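PDB 6ZPV: MgGH51 from Meripilus giganteus, which probably releases terminal non-reducing alpha-L-arabinofuranosyl residues from arabinose-containing polysaccharides and oligosaccharides by hydrolysis, as a glycoside hydrolase of family GH51. Local coordinates for residues P394-F408 with T423-A437. Sequence-based numbering, arbitrary orientation.
Sequences PQSYDVHVYQTPTWF and TTYFEGEYAAISTNA. With GOL (glycerol), chain F.
Glu429 reaches across to His400 and Tyr402 with every atom of its side chain. Its CB lies 3.3 Å from Tyr402 OH and also brushes His400 CG. With CG set opposite the carbonyl carbon (chi1 -62°), Glu429 CG sits squarely over the imidazole, 3.7 Å from the ring centroid of His400, a CH-pi contact. The chain stays extended beyond CG, which carries CD on over the same face nearer the rim, the carboxylate stacked at 24° to the ring. Glu429 OE1 lies at the edge of the Tyr402 ring, in its plane, and is met on the anti side by Tyr402 OH at 2.6 Å, 23° out of the carboxylate plane; glycerol O2 donates to OE1 as well, while glycerol O3 donates to Tyr402 OH. OE2 makes a salt bridge with Arg226. The two segments are neighbouring parallel strands of the (beta/alpha)8 barrel, joined through helix 405-410 as a beta-alpha-beta unit. Glu429, at the corner of the seventh strand, lies where clan GH-A enzymes, GH51 among them, carry their nucleophile, and probably plays that part here, so the glycerol probably marks the substrate pocket. His400 NE2 donates to Asp398 OD2 at 2.7 Å, from above the carboxylate plane, and ND1 is bonded to Glu351. Replacing His400 by an alanine would probably leave Asp398 OD2 and Glu351 without a mate and the Glu429 chain without the ring face it lies on. Asp398 OD1 takes Gly428 N at 2.9 Å on its syn side, tying the aspartate to the corner, and Gly428 CA rests on one face of the Phe426 ring. Farther along, Phe408 CD2 packs on Ala432 CB at 3.7 Å. At the other end Ser396 OG donates to Thr424 OG1 at 2.7 Å.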
loop_
_atom_site.group_PDB
_atom_site.type_symbol
_atom_site.label_atom_id
_atom_site.label_comp_id
_atom_site.label_asym_id
_atom_site.label_seq_id
_atom_site.Cartn_x
_atom_site.Cartn_y
_atom_site.Cartn_z
ATOM N N PRO A 394 -20.242 11.625 -15.005
ATOM C CA PRO A 394 -19.502 11.246 -13.821
ATOM C C PRO A 394 -19.677 12.276 -12.710
ATOM O O PRO A 394 -19.453 13.463 -12.954
ATOM C CB PRO A 394 -18.047 11.166 -14.260
ATOM C CG PRO A 394 -18.084 11.132 -15.719
ATOM C CD PRO A 394 -19.342 11.853 -16.140
ATOM N N GLN A 395 -19.899 11.765 -11.488
ATOM C CA GLN A 395 -19.882 12.668 -10.334
ATOM C C GLN A 395 -18.472 13.010 -9.892
ATOM O O GLN A 395 -18.316 14.042 -9.200
ATOM C CB GLN A 395 -20.652 12.037 -9.196
ATOM C CG GLN A 395 -22.116 11.829 -9.518
ATOM C CD GLN A 395 -22.820 11.508 -8.248
ATOM O OE1 GLN A 395 -22.843 10.342 -7.801
ATOM N NE2 GLN A 395 -23.361 12.565 -7.657
ATOM N N SER A 396 -17.495 12.201 -10.225
ATOM C CA SER A 396 -16.091 12.421 -9.843
ATOM C C SER A 396 -15.162 11.914 -10.937
ATOM O O SER A 396 -15.489 10.923 -11.652
ATOM C CB SER A 396 -15.783 11.730 -8.565
ATOM O OG SER A 396 -16.513 12.180 -7.447
ATOM N N TYR A 397 -13.989 12.513 -10.991
ATOM C CA TYR A 397 -12.854 12.069 -11.810
ATOM C C TYR A 397 -11.618 11.895 -10.922
ATOM O O TYR A 397 -11.424 12.677 -9.974
ATOM C CB TYR A 397 -12.490 13.093 -12.887
ATOM C CG TYR A 397 -13.319 12.994 -14.150
ATOM C CD1 TYR A 397 -12.998 12.038 -15.109
ATOM C CD2 TYR A 397 -14.392 13.815 -14.445
ATOM C CE1 TYR A 397 -13.680 11.910 -16.293
ATOM C CE2 TYR A 397 -15.099 13.686 -15.625
ATOM C CZ TYR A 397 -14.746 12.734 -16.572
ATOM O OH TYR A 397 -15.399 12.670 -17.763
ATOM N N ASP A 398 -10.777 10.912 -11.270
ATOM C CA ASP A 398 -9.473 10.654 -10.684
ATOM C C ASP A 398 -8.408 11.257 -11.600
ATOM O O ASP A 398 -8.315 10.867 -12.785
ATOM C CB ASP A 398 -9.229 9.160 -10.478
ATOM C CG ASP A 398 -7.914 8.823 -9.784
ATOM O OD1 ASP A 398 -7.209 9.808 -9.406
ATOM O OD2 ASP A 398 -7.576 7.616 -9.664
ATOM N N VAL A 399 -7.638 12.205 -11.072
ATOM C CA VAL A 399 -6.539 12.907 -11.785
ATOM C C VAL A 399 -5.214 12.440 -11.221
ATOM O O VAL A 399 -5.004 12.463 -9.986
ATOM C CB VAL A 399 -6.732 14.432 -11.614
ATOM C CG1 VAL A 399 -5.661 15.207 -12.335
ATOM C CG2 VAL A 399 -8.108 14.888 -12.021
ATOM N N HIS A 400 -4.279 12.044 -12.094
ATOM C CA HIS A 400 -2.929 11.613 -11.699
ATOM C C HIS A 400 -1.900 12.571 -12.277
ATOM O O HIS A 400 -2.015 12.926 -13.443
ATOM C CB HIS A 400 -2.612 10.200 -12.241
ATOM C CG HIS A 400 -3.550 9.140 -11.759
ATOM N ND1 HIS A 400 -3.508 7.856 -12.276
ATOM C CD2 HIS A 400 -4.530 9.154 -10.831
ATOM C CE1 HIS A 400 -4.446 7.151 -11.670
ATOM N NE2 HIS A 400 -5.092 7.892 -10.786
ATOM N N VAL A 401 -0.862 12.902 -11.524
ATOM C CA VAL A 401 0.264 13.686 -12.095
ATOM C C VAL A 401 1.586 13.307 -11.423
ATOM O O VAL A 401 1.702 13.359 -10.186
ATOM C CB VAL A 401 -0.001 15.201 -12.055
ATOM C CG1 VAL A 401 -0.153 15.762 -10.646
ATOM C CG2 VAL A 401 1.087 15.927 -12.826
ATOM N N TYR A 402 2.568 13.024 -12.241
ATOM C CA TYR A 402 3.977 12.856 -11.857
ATOM C C TYR A 402 4.774 13.924 -12.554
ATOM O O TYR A 402 4.699 14.073 -13.781
ATOM C CB TYR A 402 4.452 11.457 -12.220
ATOM C CG TYR A 402 3.700 10.374 -11.484
ATOM C CD1 TYR A 402 3.944 10.109 -10.157
ATOM C CD2 TYR A 402 2.723 9.654 -12.124
ATOM C CE1 TYR A 402 3.222 9.143 -9.479
ATOM C CE2 TYR A 402 1.997 8.704 -11.438
ATOM C CZ TYR A 402 2.228 8.438 -10.111
ATOM O OH TYR A 402 1.573 7.451 -9.403
ATOM N N GLN A 403 5.533 14.720 -11.786
ATOM C CA GLN A 403 6.140 15.952 -12.343
ATOM C C GLN A 403 7.373 16.333 -11.543
ATOM O O GLN A 403 7.803 15.612 -10.612
ATOM C CB GLN A 403 5.078 17.046 -12.467
ATOM C CG GLN A 403 4.606 17.339 -13.872
ATOM C CD GLN A 403 5.668 17.871 -14.814
ATOM O OE1 GLN A 403 6.759 18.239 -14.365
ATOM N NE2 GLN A 403 5.385 17.894 -16.119
ATOM N N THR A 404 7.975 17.476 -11.856
ATOM C CA THR A 404 9.126 17.973 -11.121
ATOM C C THR A 404 8.666 18.699 -9.860
ATOM O O THR A 404 7.536 19.205 -9.778
ATOM C CB THR A 404 9.905 18.961 -11.976
ATOM O OG1 THR A 404 9.142 20.139 -12.164
ATOM C CG2 THR A 404 10.416 18.419 -13.298
ATOM N N PRO A 405 9.576 18.839 -8.867
ATOM C CA PRO A 405 9.212 19.670 -7.706
ATOM C C PRO A 405 8.719 21.065 -8.073
ATOM O O PRO A 405 7.777 21.599 -7.477
ATOM C CB PRO A 405 10.526 19.676 -6.872
ATOM C CG PRO A 405 11.192 18.385 -7.255
ATOM C CD PRO A 405 10.907 18.198 -8.741
ATOM N N THR A 406 9.405 21.680 -9.061
ATOM C CA THR A 406 9.065 23.037 -9.495
ATOM C C THR A 406 7.654 23.075 -10.092
ATOM O O THR A 406 6.901 24.004 -9.818
ATOM C CB THR A 406 10.136 23.538 -10.450
ATOM O OG1 THR A 406 11.350 23.637 -9.695
ATOM C CG2 THR A 406 9.790 24.866 -11.074
ATOM N N TRP A 407 7.344 22.076 -10.927
ATOM C CA TRP A 407 5.977 22.049 -11.473
ATOM C C TRP A 407 4.939 22.098 -10.352
ATOM O O TRP A 407 3.911 22.773 -10.467
ATOM C CB TRP A 407 5.773 20.772 -12.323
ATOM C CG TRP A 407 4.431 20.669 -12.981
ATOM C CD1 TRP A 407 4.172 21.031 -14.273
ATOM C CD2 TRP A 407 3.204 20.209 -12.411
ATOM N NE1 TRP A 407 2.856 20.848 -14.558
ATOM C CE2 TRP A 407 2.224 20.382 -13.433
ATOM C CE3 TRP A 407 2.811 19.681 -11.172
ATOM C CZ2 TRP A 407 0.866 20.055 -13.215
ATOM C CZ3 TRP A 407 1.479 19.399 -10.972
ATOM C CH2 TRP A 407 0.503 19.599 -11.957
ATOM N N PHE A 408 5.146 21.354 -9.284
ATOM C CA PHE A 408 4.149 21.287 -8.212
ATOM C C PHE A 408 3.917 22.674 -7.582
ATOM O O PHE A 408 2.748 23.052 -7.386
ATOM C CB PHE A 408 4.510 20.221 -7.163
ATOM C CG PHE A 408 4.114 18.841 -7.606
ATOM C CD1 PHE A 408 2.802 18.422 -7.406
ATOM C CD2 PHE A 408 4.939 18.021 -8.328
ATOM C CE1 PHE A 408 2.348 17.209 -7.903
ATOM C CE2 PHE A 408 4.487 16.811 -8.805
ATOM C CZ PHE A 408 3.196 16.389 -8.594
ATOM N N THR A 423 -19.239 18.464 -9.857
ATOM C CA THR A 423 -18.225 17.436 -10.026
ATOM C C THR A 423 -17.193 17.555 -8.909
ATOM O O THR A 423 -16.795 18.658 -8.575
ATOM C CB THR A 423 -17.495 17.582 -11.371
ATOM O OG1 THR A 423 -18.407 17.892 -12.399
ATOM C CG2 THR A 423 -16.707 16.334 -11.681
ATOM N N THR A 424 -16.764 16.444 -8.347
ATOM C CA THR A 424 -15.653 16.454 -7.422
ATOM C C THR A 424 -14.472 15.689 -8.029
ATOM O O THR A 424 -14.630 14.836 -8.891
ATOM C CB THR A 424 -16.068 15.920 -6.053
ATOM O OG1 THR A 424 -16.495 14.570 -6.179
ATOM C CG2 THR A 424 -17.107 16.749 -5.373
ATOM N N TYR A 425 -13.291 15.992 -7.517
ATOM C CA TYR A 425 -12.019 15.538 -8.080
ATOM C C TYR A 425 -11.197 14.826 -7.031
ATOM O O TYR A 425 -11.066 15.326 -5.882
ATOM C CB TYR A 425 -11.281 16.699 -8.733
ATOM C CG TYR A 425 -12.035 17.280 -9.905
ATOM C CD1 TYR A 425 -11.929 16.727 -11.170
ATOM C CD2 TYR A 425 -12.983 18.284 -9.761
ATOM C CE1 TYR A 425 -12.678 17.186 -12.236
ATOM C CE2 TYR A 425 -13.768 18.762 -10.817
ATOM C CZ TYR A 425 -13.602 18.197 -12.073
ATOM O OH TYR A 425 -14.315 18.629 -13.155
ATOM N N PHE A 426 -10.649 13.706 -7.422
ATOM C CA PHE A 426 -9.769 12.872 -6.576
ATOM C C PHE A 426 -8.381 12.948 -7.203
ATOM O O PHE A 426 -8.197 12.546 -8.360
ATOM C CB PHE A 426 -10.282 11.437 -6.678
ATOM C CG PHE A 426 -9.470 10.349 -6.026
ATOM C CD1 PHE A 426 -8.666 10.605 -4.952
ATOM C CD2 PHE A 426 -9.571 9.032 -6.479
ATOM C CE1 PHE A 426 -7.974 9.584 -4.309
ATOM C CE2 PHE A 426 -8.897 7.995 -5.840
ATOM C CZ PHE A 426 -8.111 8.288 -4.737
ATOM N N GLU A 427 -7.383 13.492 -6.490
ATOM C CA GLU A 427 -6.002 13.478 -6.965
ATOM C C GLU A 427 -5.405 12.139 -6.518
ATOM O O GLU A 427 -4.704 12.072 -5.485
ATOM C CB GLU A 427 -5.234 14.680 -6.432
ATOM C CG GLU A 427 -3.976 14.951 -7.234
ATOM C CD GLU A 427 -4.151 15.785 -8.482
ATOM O OE1 GLU A 427 -5.241 16.301 -8.748
ATOM O OE2 GLU A 427 -3.113 15.944 -9.236
ATOM N N GLY A 428 -5.760 11.064 -7.246
ATOM C CA GLY A 428 -5.520 9.719 -6.739
ATOM C C GLY A 428 -4.103 9.239 -6.800
ATOM O O GLY A 428 -3.757 8.233 -6.164
ATOM N N GLU A 429 -3.261 9.911 -7.613
ATOM C CA GLU A 429 -1.820 9.664 -7.605
ATOM C C GLU A 429 -1.158 11.014 -7.893
ATOM O O GLU A 429 -1.431 11.627 -8.932
ATOM C CB GLU A 429 -1.387 8.698 -8.736
ATOM C CG GLU A 429 -2.010 7.310 -8.622
ATOM C CD GLU A 429 -1.709 6.345 -9.743
ATOM O OE1 GLU A 429 -0.622 6.492 -10.407
ATOM O OE2 GLU A 429 -2.557 5.466 -10.010
ATOM N N TYR A 430 -0.194 11.357 -7.071
ATOM C CA TYR A 430 0.706 12.466 -7.403
ATOM C C TYR A 430 2.014 12.263 -6.676
ATOM O O TYR A 430 2.053 11.725 -5.577
ATOM C CB TYR A 430 0.104 13.863 -7.110
ATOM C CG TYR A 430 -0.178 14.182 -5.661
ATOM C CD1 TYR A 430 -1.256 13.652 -4.982
ATOM C CD2 TYR A 430 0.684 15.024 -4.957
ATOM C CE1 TYR A 430 -1.493 13.951 -3.653
ATOM C CE2 TYR A 430 0.462 15.311 -3.633
ATOM C CZ TYR A 430 -0.626 14.798 -2.961
ATOM O OH TYR A 430 -0.850 15.122 -1.663
ATOM N N ALA A 431 3.086 12.800 -7.282
ATOM C CA ALA A 431 4.393 12.862 -6.648
ATOM C C ALA A 431 5.331 13.674 -7.531
ATOM O O ALA A 431 5.245 13.624 -8.780
ATOM C CB ALA A 431 5.038 11.480 -6.490
ATOM N N ALA A 432 6.252 14.385 -6.885
ATOM C CA ALA A 432 7.405 15.000 -7.588
ATOM C C ALA A 432 8.501 13.950 -7.691
ATOM O O ALA A 432 9.064 13.558 -6.682
ATOM C CB ALA A 432 7.841 16.248 -6.843
ATOM N N ILE A 433 8.781 13.487 -8.912
ATOM C CA ILE A 433 9.576 12.255 -9.109
ATOM C C ILE A 433 10.978 12.498 -9.649
ATOM O O ILE A 433 11.766 11.552 -9.601
ATOM C CB ILE A 433 8.842 11.227 -9.971
ATOM C CG1 ILE A 433 8.738 11.636 -11.431
ATOM C CG2 ILE A 433 7.474 10.923 -9.349
ATOM C CD1 ILE A 433 8.282 10.490 -12.328
ATOM N N SER A 434 11.262 13.667 -10.231
ATOM C CA SER A 434 12.487 13.895 -10.978
ATOM C C SER A 434 12.671 15.389 -11.114
ATOM O O SER A 434 11.671 16.126 -11.136
ATOM C CB SER A 434 12.356 13.288 -12.376
ATOM O OG SER A 434 13.471 13.605 -13.188
ATOM N N THR A 435 13.917 15.818 -11.282
ATOM C CA THR A 435 14.180 17.197 -11.659
ATOM C C THR A 435 14.323 17.384 -13.172
ATOM O O THR A 435 14.561 18.531 -13.597
ATOM C CB THR A 435 15.442 17.715 -10.958
ATOM O OG1 THR A 435 16.528 16.827 -11.235
ATOM C CG2 THR A 435 15.261 17.740 -9.452
ATOM N N ASN A 436 14.164 16.331 -13.966
ATOM C CA ASN A 436 14.353 16.400 -15.417
ATOM C C ASN A 436 12.989 16.434 -16.127
ATOM O O ASN A 436 12.347 15.408 -16.340
ATOM C CB ASN A 436 15.133 15.199 -15.875
ATOM C CG ASN A 436 15.565 15.268 -17.338
ATOM O OD1 ASN A 436 14.963 16.020 -18.142
ATOM N ND2 ASN A 436 16.585 14.456 -17.666
ATOM N N ALA A 437 12.551 17.637 -16.477
ATOM C CA ALA A 437 11.230 17.834 -17.051
ATOM C C ALA A 437 11.056 17.031 -18.333
ATOM O O ALA A 437 9.911 16.671 -18.683
ATOM C CB ALA A 437 10.963 19.285 -17.332
HETATM C C1 GOL F . 3.245 3.929 -12.126
HETATM O O1 GOL F . 2.920 4.422 -13.428
HETATM C C2 GOL F . 2.474 4.705 -11.056
HETATM O O2 GOL F . 1.085 4.465 -11.286
HETATM C C3 GOL F . 2.930 4.275 -9.682
HETATM O O3 GOL F . 2.266 4.893 -8.586
HETATM O O HOH W 1 -20.353 15.944 -12.342
HETATM O O HOH W 2 7.425 17.885 -18.402
#